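Local coordinates for putative isocitrate dehydrogenase, NAD-dependent (Methylococcus capsulatus, PDB 6LKY), which binds NAD and probably catalyses the NAD-dependent oxidative decarboxylation of isocitrate, most likely with the help of a magnesium ion, at residues A38-V43 against T70-G75; T170-A175 against D207-Q212; L246-N251 against G284-E289. The protein carries 1 engineered substitution. One frame throughout, in Å; residues are numbered along the deposited sequence. Where two conformers were deposited one is given.

Interaction 1: A38-V43 against T70-G75. With NAD (nicotinamide-adenine-dinucleotide), chain C.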
loop_
_atom_site.group_PDB
_atom_site.type_symbol
_atom_site.label_atom_id
_atom_site.label_comp_id
_atom_site.label_asym_id
_atom_site.label_seq_id
_atom_site.Cartn_x
_atom_site.Cartn_y
_atom_site.Cartn_z
ATOM N N ALA A 38 -28.198 -3.325 -7.267
ATOM C CA ALA A 38 -27.074 -2.543 -7.777
ATOM C C ALA A 38 -25.965 -3.490 -8.203
ATOM O O ALA A 38 -25.953 -4.666 -7.828
ATOM C CB ALA A 38 -26.555 -1.548 -6.721
ATOM N N GLY A 39 -25.018 -2.957 -8.985
ATOM C CA GLY A 39 -23.864 -3.739 -9.398
ATOM C C GLY A 39 -24.223 -4.756 -10.471
ATOM O O GLY A 39 -25.168 -4.576 -11.244
ATOM N N MET A 40 -23.460 -5.853 -10.499
ATOM C CA MET A 40 -23.631 -6.848 -11.557
ATOM C C MET A 40 -25.019 -7.476 -11.504
ATOM O O MET A 40 -25.648 -7.708 -12.549
ATOM C CB MET A 40 -22.544 -7.924 -11.450
ATOM C CG MET A 40 -22.345 -8.790 -12.705
ATOM S SD MET A 40 -21.925 -7.878 -14.227
ATOM C CE MET A 40 -20.217 -7.414 -13.907
ATOM N N ALA A 41 -25.539 -7.700 -10.296
ATOM C CA ALA A 41 -26.892 -8.222 -10.176
ATOM C C ALA A 41 -27.871 -7.334 -10.929
ATOM O O ALA A 41 -28.684 -7.832 -11.725
ATOM C CB ALA A 41 -27.281 -8.349 -8.698
ATOM N N ALA A 42 -27.731 -6.007 -10.781
ATOM C CA ALA A 42 -28.654 -5.112 -11.468
ATOM C C ALA A 42 -28.431 -5.153 -12.975
ATOM O O ALA A 42 -29.400 -5.160 -13.752
ATOM C CB ALA A 42 -28.522 -3.688 -10.920
ATOM N N VAL A 43 -27.173 -5.283 -13.405
ATOM C CA VAL A 43 -26.916 -5.431 -14.833
ATOM C C VAL A 43 -27.642 -6.655 -15.366
ATOM O O VAL A 43 -28.245 -6.619 -16.445
ATOM C CB VAL A 43 -25.406 -5.519 -15.121
ATOM C CG1 VAL A 43 -25.173 -6.010 -16.565
ATOM C CG2 VAL A 43 -24.735 -4.165 -14.915
ATOM N N THR A 70 -19.566 -5.831 -7.517
ATOM C CA THR A 70 -18.510 -6.123 -8.490
ATOM C C THR A 70 -18.257 -4.919 -9.399
ATOM O O THR A 70 -19.200 -4.324 -9.927
ATOM C CB THR A 70 -18.916 -7.337 -9.334
ATOM O OG1 THR A 70 -18.815 -8.523 -8.536
ATOM C CG2 THR A 70 -18.049 -7.470 -10.608
ATOM N N THR A 71 -16.984 -4.561 -9.594
ATOM C CA THR A 71 -16.604 -3.596 -10.619
ATOM C C THR A 71 -15.714 -4.269 -11.657
ATOM O O THR A 71 -14.691 -4.858 -11.285
ATOM C CB THR A 71 -15.865 -2.386 -9.993
ATOM O OG1 THR A 71 -16.713 -1.769 -9.017
ATOM C CG2 THR A 71 -15.452 -1.348 -11.065
ATOM N N PRO A 72 -16.044 -4.192 -12.948
ATOM C CA PRO A 72 -15.194 -4.828 -13.969
ATOM C C PRO A 72 -13.848 -4.125 -14.128
ATOM O O PRO A 72 -13.716 -2.909 -13.937
ATOM C CB PRO A 72 -16.025 -4.734 -15.259
ATOM C CG PRO A 72 -17.351 -4.117 -14.877
ATOM C CD PRO A 72 -17.215 -3.506 -13.518
ATOM N N VAL A 73 -12.843 -4.923 -14.478
ATOM C CA VAL A 73 -11.462 -4.483 -14.612
ATOM C C VAL A 73 -11.167 -4.162 -16.072
ATOM O O VAL A 73 -11.546 -4.920 -16.977
ATOM C CB VAL A 73 -10.491 -5.547 -14.067
ATOM C CG1 VAL A 73 -10.795 -5.829 -12.604
ATOM C CG2 VAL A 73 -10.598 -6.826 -14.864
ATOM N N GLY A 74 -10.526 -3.016 -16.307
ATOM C CA GLY A 74 -10.008 -2.671 -17.617
ATOM C C GLY A 74 -11.031 -2.082 -18.559
ATOM O O GLY A 74 -10.668 -1.681 -19.673
ATOM N N GLY A 75 -12.294 -2.063 -18.163
ATOM C CA GLY A 75 -13.361 -1.569 -19.013
ATOM C C GLY A 75 -14.672 -1.764 -18.285
ATOM O O GLY A 75 -14.686 -2.016 -17.077
HETATM P PA NAD C . -12.163 -9.461 -2.742
HETATM O O1A NAD C . -13.497 -9.760 -3.381
HETATM O O2A NAD C . -12.338 -8.670 -1.481
HETATM O O5B NAD C . -11.376 -10.834 -2.502
HETATM C C5B NAD C . -10.048 -10.777 -1.990
HETATM C C4B NAD C . -9.761 -12.058 -1.231
HETATM O O4B NAD C . -10.439 -11.957 0.037
HETATM C C3B NAD C . -10.328 -13.251 -1.991
HETATM O O3B NAD C . -9.439 -14.356 -1.926
HETATM C C2B NAD C . -11.621 -13.553 -1.249
HETATM O O2B NAD C . -12.024 -14.930 -1.305
HETATM C C1B NAD C . -11.348 -13.050 0.161
HETATM N N9A NAD C . -12.661 -12.662 0.656
HETATM C C8A NAD C . -13.020 -11.233 0.730
HETATM N N7A NAD C . -14.286 -11.367 1.475
HETATM C C5A NAD C . -13.911 -12.205 2.609
HETATM C C6A NAD C . -15.094 -13.016 3.111
HETATM N N6A NAD C . -16.016 -12.119 3.826
HETATM N N1A NAD C . -14.569 -14.025 4.043
HETATM C C2A NAD C . -13.651 -15.003 3.427
HETATM N N3A NAD C . -13.267 -14.606 2.070
HETATM C C4A NAD C . -12.935 -13.185 2.004
HETATM O O3 NAD C . -11.251 -8.561 -3.709
HETATM P PN NAD C . -11.010 -8.794 -5.270
HETATM O O1N NAD C . -11.007 -10.233 -5.677
HETATM O O2N NAD C . -9.692 -8.103 -5.579
HETATM O O5D NAD C . -12.214 -8.047 -6.030
HETATM C C5D NAD C . -13.420 -8.757 -6.358
HETATM C C4D NAD C . -14.492 -7.761 -6.779
HETATM O O4D NAD C . -15.006 -7.034 -5.649
HETATM C C3D NAD C . -13.939 -6.736 -7.771
HETATM O O3D NAD C . -14.872 -6.627 -8.842
HETATM C C2D NAD C . -13.902 -5.452 -6.962
HETATM O O2D NAD C . -14.119 -4.272 -7.734
HETATM C C1D NAD C . -15.047 -5.633 -5.975
HETATM N N1N NAD C . -14.857 -4.683 -4.850
HETATM C C2N NAD C . -16.057 -4.468 -4.052
HETATM C C3N NAD C . -15.732 -3.328 -3.114
HETATM C C7N NAD C . -16.971 -2.654 -2.517
HETATM O O7N NAD C . -16.768 -2.258 -1.166
HETATM N N7N NAD C . -18.165 -3.477 -2.692
HETATM C C4N NAD C . -14.654 -3.663 -2.095
HETATM C C5N NAD C . -13.447 -4.322 -2.732
HETATM C C6N NAD C . -13.642 -5.027 -4.078
#
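M40, in the first turn of helix 39-46, lays its terminal methyl against T70 of the loop that follows strand 63-66, a loop that holds NAD in this member of the isocitrate and isopropylmalate dehydrogenase family. The side-chain contact is slight and partly exposed. With CG anti to the backbone N (chi1 -163°) and bends at chi2 and chi3, the M40 chain curls so that only CE meets the loop, 3.9 Å from T70 CG2. The same methyl barely grazes the ring of P72, CE to CG 4.5 Å, and Y77 touches both M40 and P72. No hydrogen bond runs directly between the two segments. In contrast to this loose touch, the firmer part lies at the backbones, where the carboxylate of D10 ties the two segments together: its OD2 accepts from the N-H groups of both M40 and T70, and its OD1 from that of A41. G39, at positive phi, leads into this turn, and its carbonyl O receives V43 N at 3.0 Å. T70 turns its two branches to different tasks. OG1 lies beside the backbone N (chi1 -73°) and hydrogen-bonds to S265 OG, while CG2, anti to that N, sits between M40 and the cofactor, 3.7 Å from NAD O3D. Beyond it, the T71 backbone grips the nicotinamide-side ribose, whose O3D gives its proton to T71 O at 3.0 Å. T71 N donates to O3D, also at 3.0 Å, and more weakly to the neighbouring ribose hydroxyl O2D at 3.4 Å.

Interaction 2: T170-A175 against D207-Q212. With NAD (nicotinamide-adenine-dinucleotide), chain H.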
loop_
_atom_site.group_PDB
_atom_site.type_symbol
_atom_site.label_atom_id
_atom_site.label_comp_id
_atom_site.label_asym_id
_atom_site.label_seq_id
_atom_site.Cartn_x
_atom_site.Cartn_y
_atom_site.Cartn_z
ATOM N N THR A 170 -2.717 11.078 12.153
ATOM C CA THR A 170 -1.587 10.971 11.236
ATOM C C THR A 170 -2.076 11.146 9.804
ATOM O O THR A 170 -2.880 10.344 9.322
ATOM C CB THR A 170 -0.900 9.618 11.373
ATOM O OG1 THR A 170 -0.440 9.440 12.714
ATOM C CG2 THR A 170 0.287 9.551 10.408
ATOM N N LEU A 171 -1.593 12.178 9.127
ATOM C CA LEU A 171 -1.943 12.410 7.733
ATOM C C LEU A 171 -0.947 11.683 6.834
ATOM O O LEU A 171 0.267 11.896 6.945
ATOM C CB LEU A 171 -1.964 13.913 7.440
ATOM C CG LEU A 171 -2.501 14.372 6.074
ATOM C CD1 LEU A 171 -3.079 15.786 6.158
ATOM C CD2 LEU A 171 -1.415 14.322 4.987
ATOM N N VAL A 172 -1.453 10.839 5.935
ATOM C CA VAL A 172 -0.600 10.001 5.089
ATOM C C VAL A 172 -0.623 10.533 3.662
ATOM O O VAL A 172 -1.693 10.835 3.125
ATOM C CB VAL A 172 -1.021 8.523 5.155
ATOM C CG1 VAL A 172 -0.045 7.645 4.340
ATOM C CG2 VAL A 172 -1.032 8.085 6.625
ATOM N N HIS A 173 0.554 10.654 3.047
ATOM C CA HIS A 173 0.666 11.383 1.790
ATOM C C HIS A 173 1.853 10.865 0.986
ATOM O O HIS A 173 2.623 10.012 1.440
ATOM C CB HIS A 173 0.834 12.876 2.065
ATOM C CG HIS A 173 2.092 13.189 2.802
ATOM N ND1 HIS A 173 3.296 13.396 2.162
ATOM C CD2 HIS A 173 2.354 13.261 4.130
ATOM C CE1 HIS A 173 4.237 13.629 3.063
ATOM N NE2 HIS A 173 3.692 13.546 4.265
ATOM N N LYS A 174 1.993 11.395 -0.233
ATOM C CA LYS A 174 3.188 11.208 -1.044
ATOM C C LYS A 174 3.600 12.567 -1.628
ATOM O O LYS A 174 3.750 12.759 -2.836
ATOM C CB LYS A 174 2.939 10.135 -2.110
ATOM C CG LYS A 174 4.190 9.686 -2.882
ATOM C CD LYS A 174 5.024 8.665 -2.116
ATOM C CE LYS A 174 6.321 8.347 -2.884
ATOM N NZ LYS A 174 7.267 7.493 -2.093
ATOM N N ALA A 175 3.793 13.537 -0.740
ATOM C CA ALA A 175 3.964 14.913 -1.193
ATOM C C ALA A 175 5.377 15.205 -1.685
ATOM O O ALA A 175 5.614 16.296 -2.220
ATOM C CB ALA A 175 3.577 15.900 -0.078
ATOM N N ASP A 207 4.727 5.025 1.765
ATOM C CA ASP A 207 5.493 3.764 1.741
ATOM C C ASP A 207 6.125 3.453 3.104
ATOM O O ASP A 207 6.031 2.316 3.609
ATOM C CB ASP A 207 6.562 3.781 0.633
ATOM C CG ASP A 207 7.447 5.034 0.664
ATOM O OD1 ASP A 207 7.193 5.927 1.497
ATOM O OD2 ASP A 207 8.395 5.131 -0.161
ATOM N N ALA A 208 6.763 4.451 3.724
ATOM C CA ALA A 208 7.247 4.274 5.092
ATOM C C ALA A 208 6.095 3.956 6.041
ATOM O O ALA A 208 6.241 3.146 6.964
ATOM C CB ALA A 208 8.002 5.526 5.554
ATOM N N CYS A 209 4.942 4.594 5.831
ATOM C CA CYS A 209 3.778 4.314 6.666
ATOM C C CYS A 209 3.334 2.857 6.550
ATOM O O CYS A 209 2.922 2.251 7.546
ATOM C CB CYS A 209 2.637 5.250 6.286
ATOM S SG CYS A 209 1.183 5.135 7.327
ATOM N N SER A 210 3.390 2.290 5.340
ATOM C CA SER A 210 3.035 0.883 5.174
ATOM C C SER A 210 4.000 -0.020 5.937
ATOM O O SER A 210 3.579 -0.972 6.619
ATOM C CB SER A 210 3.020 0.518 3.688
ATOM O OG SER A 210 2.158 1.377 2.956
ATOM N N MET A 211 5.307 0.263 5.819
ATOM C CA MET A 211 6.302 -0.486 6.592
ATOM C C MET A 211 5.996 -0.406 8.088
ATOM O O MET A 211 5.977 -1.424 8.793
ATOM C CB MET A 211 7.706 0.053 6.293
ATOM C CG MET A 211 8.833 -0.511 7.176
ATOM S SD MET A 211 8.915 0.302 8.799
ATOM C CE MET A 211 9.389 1.991 8.342
ATOM N N GLN A 212 5.698 0.802 8.573
ATOM C CA GLN A 212 5.438 1.003 9.996
ATOM C C GLN A 212 4.175 0.272 10.432
ATOM O O GLN A 212 4.126 -0.294 11.533
ATOM C CB GLN A 212 5.331 2.504 10.296
ATOM C CG GLN A 212 6.710 3.201 10.390
ATOM C CD GLN A 212 6.663 4.729 10.185
ATOM O OE1 GLN A 212 5.616 5.358 10.350
ATOM N NE2 GLN A 212 7.810 5.324 9.814
HETATM P PA NAD H . 12.908 6.892 5.604
HETATM O O1A NAD H . 14.046 7.876 5.639
HETATM O O2A NAD H . 13.242 5.637 4.807
HETATM O O5B NAD H . 12.594 6.541 7.127
HETATM C C5B NAD H . 11.515 5.656 7.455
HETATM C C4B NAD H . 11.808 5.014 8.810
HETATM O O4B NAD H . 12.824 3.998 8.650
HETATM C C3B NAD H . 12.372 6.053 9.781
HETATM O O3B NAD H . 11.815 5.887 11.083
HETATM C C2B NAD H . 13.863 5.754 9.778
HETATM O O2B NAD H . 14.569 6.020 10.988
HETATM C C1B NAD H . 13.959 4.267 9.480
HETATM N N9A NAD H . 15.254 4.164 8.791
HETATM C C8A NAD H . 15.201 3.863 7.358
HETATM N N7A NAD H . 16.582 3.391 7.060
HETATM C C5A NAD H . 16.752 2.392 8.134
HETATM C C6A NAD H . 18.122 1.806 8.475
HETATM N N6A NAD H . 19.165 2.188 7.523
HETATM N N1A NAD H . 18.367 2.086 9.903
HETATM C C2A NAD H . 17.204 1.596 10.652
HETATM N N3A NAD H . 16.099 2.568 10.611
HETATM C C4A NAD H . 16.230 3.197 9.293
HETATM O O3 NAD H . 11.607 7.514 4.931
HETATM P PN NAD H . 11.008 8.984 5.153
HETATM O O1N NAD H . 11.239 9.486 6.550
HETATM O O2N NAD H . 9.549 8.853 4.825
HETATM O O5D NAD H . 11.755 9.920 4.072
HETATM C C5D NAD H . 12.959 10.633 4.361
HETATM C C4D NAD H . 13.575 11.180 3.063
HETATM O O4D NAD H . 14.140 10.109 2.263
HETATM C C3D NAD H . 12.567 11.900 2.163
HETATM O O3D NAD H . 13.111 13.150 1.730
HETATM C C2D NAD H . 12.407 10.971 0.967
HETATM O O2D NAD H . 12.206 11.690 -0.264
HETATM C C1D NAD H . 13.748 10.265 0.881
HETATM N N1N NAD H . 13.565 8.972 0.190
HETATM C C2N NAD H . 14.838 8.556 -0.411
HETATM C C3N NAD H . 15.008 7.075 -0.730
HETATM C C7N NAD H . 16.044 6.689 -1.800
HETATM O O7N NAD H . 16.916 7.787 -2.013
HETATM N N7N NAD H . 15.571 6.109 -3.066
HETATM C C4N NAD H . 13.829 6.132 -0.514
HETATM C C5N NAD H . 12.685 6.609 0.375
HETATM C C6N NAD H . 12.734 8.018 0.958
#
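The backbones of 170-175 and 207-212 run closest where V172 faces C209, CA to CA 7.3 Å, and K174 and D207 stand farther apart, CA to CA 8.3 Å. Buried between strand and helix, both methyls of V172 meet C209: CG2 touches SG at 3.8 Å, and CG1 lies 4.1 Å from the same sulfur. SG gets there by pointing anti to its backbone N, chi1 -175°. Strand 168-173, helix 181-193 and the parallel strand 200-205 form a beta-alpha-beta crossover, and helix 206-215 follows directly from its second strand; L171 and H173 turn to helix 181-193, V172 to helix 206-215. Past the strand end, the K174 chain bends at chi2 and brings NZ to D207 OD2, a rather long salt bridge of 3.3 Å in which the side chains meet nearly at right angles. The stronger partner of NZ is D231 of the second subunit, and a bound citrate also reaches it, so the lysine joins acids from both chains. D207 OD1 accepts A208 N at 2.7 Å from above the carboxylate plane, 43° out of it. With an alanine in place of D207, K174 would probably lose its acidic partner in this chain, and A208 N the carboxylate oxygen that accepts from it. One turn apart on the helix, A208 CB packs 3.7 Å from NAD O2N and M211 CE 3.9 Å from C4B of the adenosine ribose.

Interaction 3: L246-N251 against G284-E289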
loop_
_atom_site.group_PDB
_atom_site.type_symbol
_atom_site.label_atom_id
_atom_site.label_comp_id
_atom_site.label_asym_id
_atom_site.label_seq_id
_atom_site.Cartn_x
_atom_site.Cartn_y
_atom_site.Cartn_z
ATOM N N LEU A 246 -13.389 -9.572 8.289
ATOM C CA LEU A 246 -13.668 -9.015 9.601
ATOM C C LEU A 246 -14.028 -7.536 9.611
ATOM O O LEU A 246 -14.615 -7.081 10.596
ATOM C CB LEU A 246 -12.449 -9.218 10.518
ATOM C CG LEU A 246 -11.971 -10.662 10.682
ATOM C CD1 LEU A 246 -10.636 -10.722 11.417
ATOM C CD2 LEU A 246 -13.014 -11.479 11.437
ATOM N N THR A 247 -13.705 -6.769 8.569
ATOM C CA THR A 247 -13.602 -5.317 8.700
ATOM C C THR A 247 -14.700 -4.593 7.938
ATOM O O THR A 247 -15.040 -4.967 6.811
ATOM C CB THR A 247 -12.240 -4.799 8.213
ATOM O OG1 THR A 247 -11.858 -5.477 7.011
ATOM C CG2 THR A 247 -11.173 -5.035 9.263
ATOM N N ALA A 248 -15.212 -3.516 8.543
ATOM C CA ALA A 248 -16.338 -2.774 8.008
ATOM C C ALA A 248 -15.983 -1.307 7.808
ATOM O O ALA A 248 -15.007 -0.796 8.359
ATOM C CB ALA A 248 -17.561 -2.892 8.923
ATOM N N GLY A 249 -16.792 -0.640 6.990
ATOM C CA GLY A 249 -16.606 0.755 6.663
ATOM C C GLY A 249 -17.925 1.497 6.621
ATOM O O GLY A 249 -18.959 0.934 6.229
ATOM N N ALA A 250 -17.900 2.745 7.087
ATOM C CA ALA A 250 -19.028 3.665 7.007
ATOM C C ALA A 250 -18.708 4.799 6.044
ATOM O O ALA A 250 -17.675 5.455 6.189
ATOM C CB ALA A 250 -19.354 4.247 8.381
ATOM N N ASN A 251 -19.585 5.034 5.070
ATOM C CA ASN A 251 -19.494 6.168 4.154
ATOM C C ASN A 251 -20.441 7.259 4.644
ATOM O O ASN A 251 -21.664 7.107 4.564
ATOM C CB ASN A 251 -19.847 5.754 2.724
ATOM C CG ASN A 251 -18.999 4.593 2.214
ATOM O OD1 ASN A 251 -17.958 4.797 1.585
ATOM N ND2 ASN A 251 -19.456 3.371 2.457
ATOM N N GLY A 284 -23.280 -3.640 9.968
ATOM C CA GLY A 284 -24.563 -3.464 10.631
ATOM C C GLY A 284 -24.438 -2.786 11.984
ATOM O O GLY A 284 -25.241 -1.922 12.332
ATOM N N ALA A 285 -23.456 -3.200 12.783
ATOM C CA ALA A 285 -23.231 -2.533 14.068
ATOM C C ALA A 285 -22.978 -1.039 13.877
ATOM O O ALA A 285 -23.572 -0.199 14.569
ATOM C CB ALA A 285 -22.066 -3.185 14.821
ATOM N N MET A 286 -22.088 -0.690 12.937
ATOM C CA MET A 286 -21.781 0.722 12.699
ATOM C C MET A 286 -23.030 1.474 12.264
ATOM O O MET A 286 -23.271 2.610 12.700
ATOM C CB MET A 286 -20.693 0.864 11.629
ATOM C CG MET A 286 -19.325 0.313 11.988
ATOM S SD MET A 286 -18.080 0.742 10.734
ATOM C CE MET A 286 -17.816 2.469 11.136
ATOM N N MET A 287 -23.842 0.843 11.408
ATOM C CA MET A 287 -25.089 1.453 10.970
ATOM C C MET A 287 -26.030 1.679 12.153
ATOM O O MET A 287 -26.615 2.760 12.299
ATOM C CB MET A 287 -25.754 0.566 9.915
ATOM C CG MET A 287 -27.024 1.151 9.315
ATOM S SD MET A 287 -27.656 0.197 7.916
ATOM C CE MET A 287 -28.096 -1.352 8.717
ATOM N N LEU A 288 -26.179 0.670 13.019
ATOM C CA LEU A 288 -27.072 0.814 14.171
ATOM C C LEU A 288 -26.627 1.961 15.062
ATOM O O LEU A 288 -27.447 2.786 15.479
ATOM C CB LEU A 288 -27.145 -0.488 14.979
ATOM C CG LEU A 288 -27.872 -1.669 14.321
ATOM C CD1 LEU A 288 -28.281 -2.727 15.338
ATOM C CD2 LEU A 288 -29.068 -1.196 13.523
ATOM N N GLU A 289 -25.320 2.056 15.323
ATOM C CA GLU A 289 -24.810 3.169 16.114
ATOM C C GLU A 289 -25.140 4.506 15.463
ATOM O O GLU A 289 -25.603 5.437 16.131
ATOM C CB GLU A 289 -23.304 3.037 16.304
ATOM C CG GLU A 289 -22.691 4.220 17.027
ATOM C CD GLU A 289 -21.245 4.445 16.640
ATOM O OE1 GLU A 289 -20.965 5.464 15.972
ATOM O OE2 GLU A 289 -20.393 3.596 16.989
#
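M286 leaves its helix with CG anti to the carbonyl carbon (chi1 -65°), runs extended through chi2, then turns at chi3 (76°), which swings the methyl along strand 248-251 and lets one side chain span two alanines. Its sulfur rests on A248, SD to CB 4.1 Å, while CE presses on A250 CB at 3.6 Å, the closest approach of the two segments. Between them lies the G249 backbone, with G249 C 4.2 Å from M286 SD. The side-chain contacts are apolar, no hydrogen bond crosses, and M286 provides nearly all of the helix's side of the contact. Helix and strand axes pass 8.3 Å apart at 36°, their chain directions roughly alike. One helical turn before M286, M282 and A283 continue the cover over A248. Strand 248-252 lies antiparallel between strands 92-98 and 257-261 in the large mixed sheet, A250 pairing with V94 and G249 with E260, an NAD-binding residue. F259 of strand 257-261 touches A250, M286 and M287 together, and helix 294-310 packs against another side of helix 278-290 through A285 and L288.

Interactions 2 and 3 each set a helix against the same mixed sheet, with centres about 25 Å apart, and both are buried. Interaction 3 lies nearest the middle of the chain and relies on apolar side-chain contact, without a hydrogen bond across it. Interaction 2 adds an ionic pair to its apolar contact. Interaction 1 is a surface contact of helix start and loop, held less by its side chains than by backbone N-H groups that share the carboxylate of D10. Interactions 1 and 2, unlike interaction 3, touch the second subunit, and both meet NAD, but different molecules of it: one through backbone bonds to a ribose, the other through van der Waals contacts.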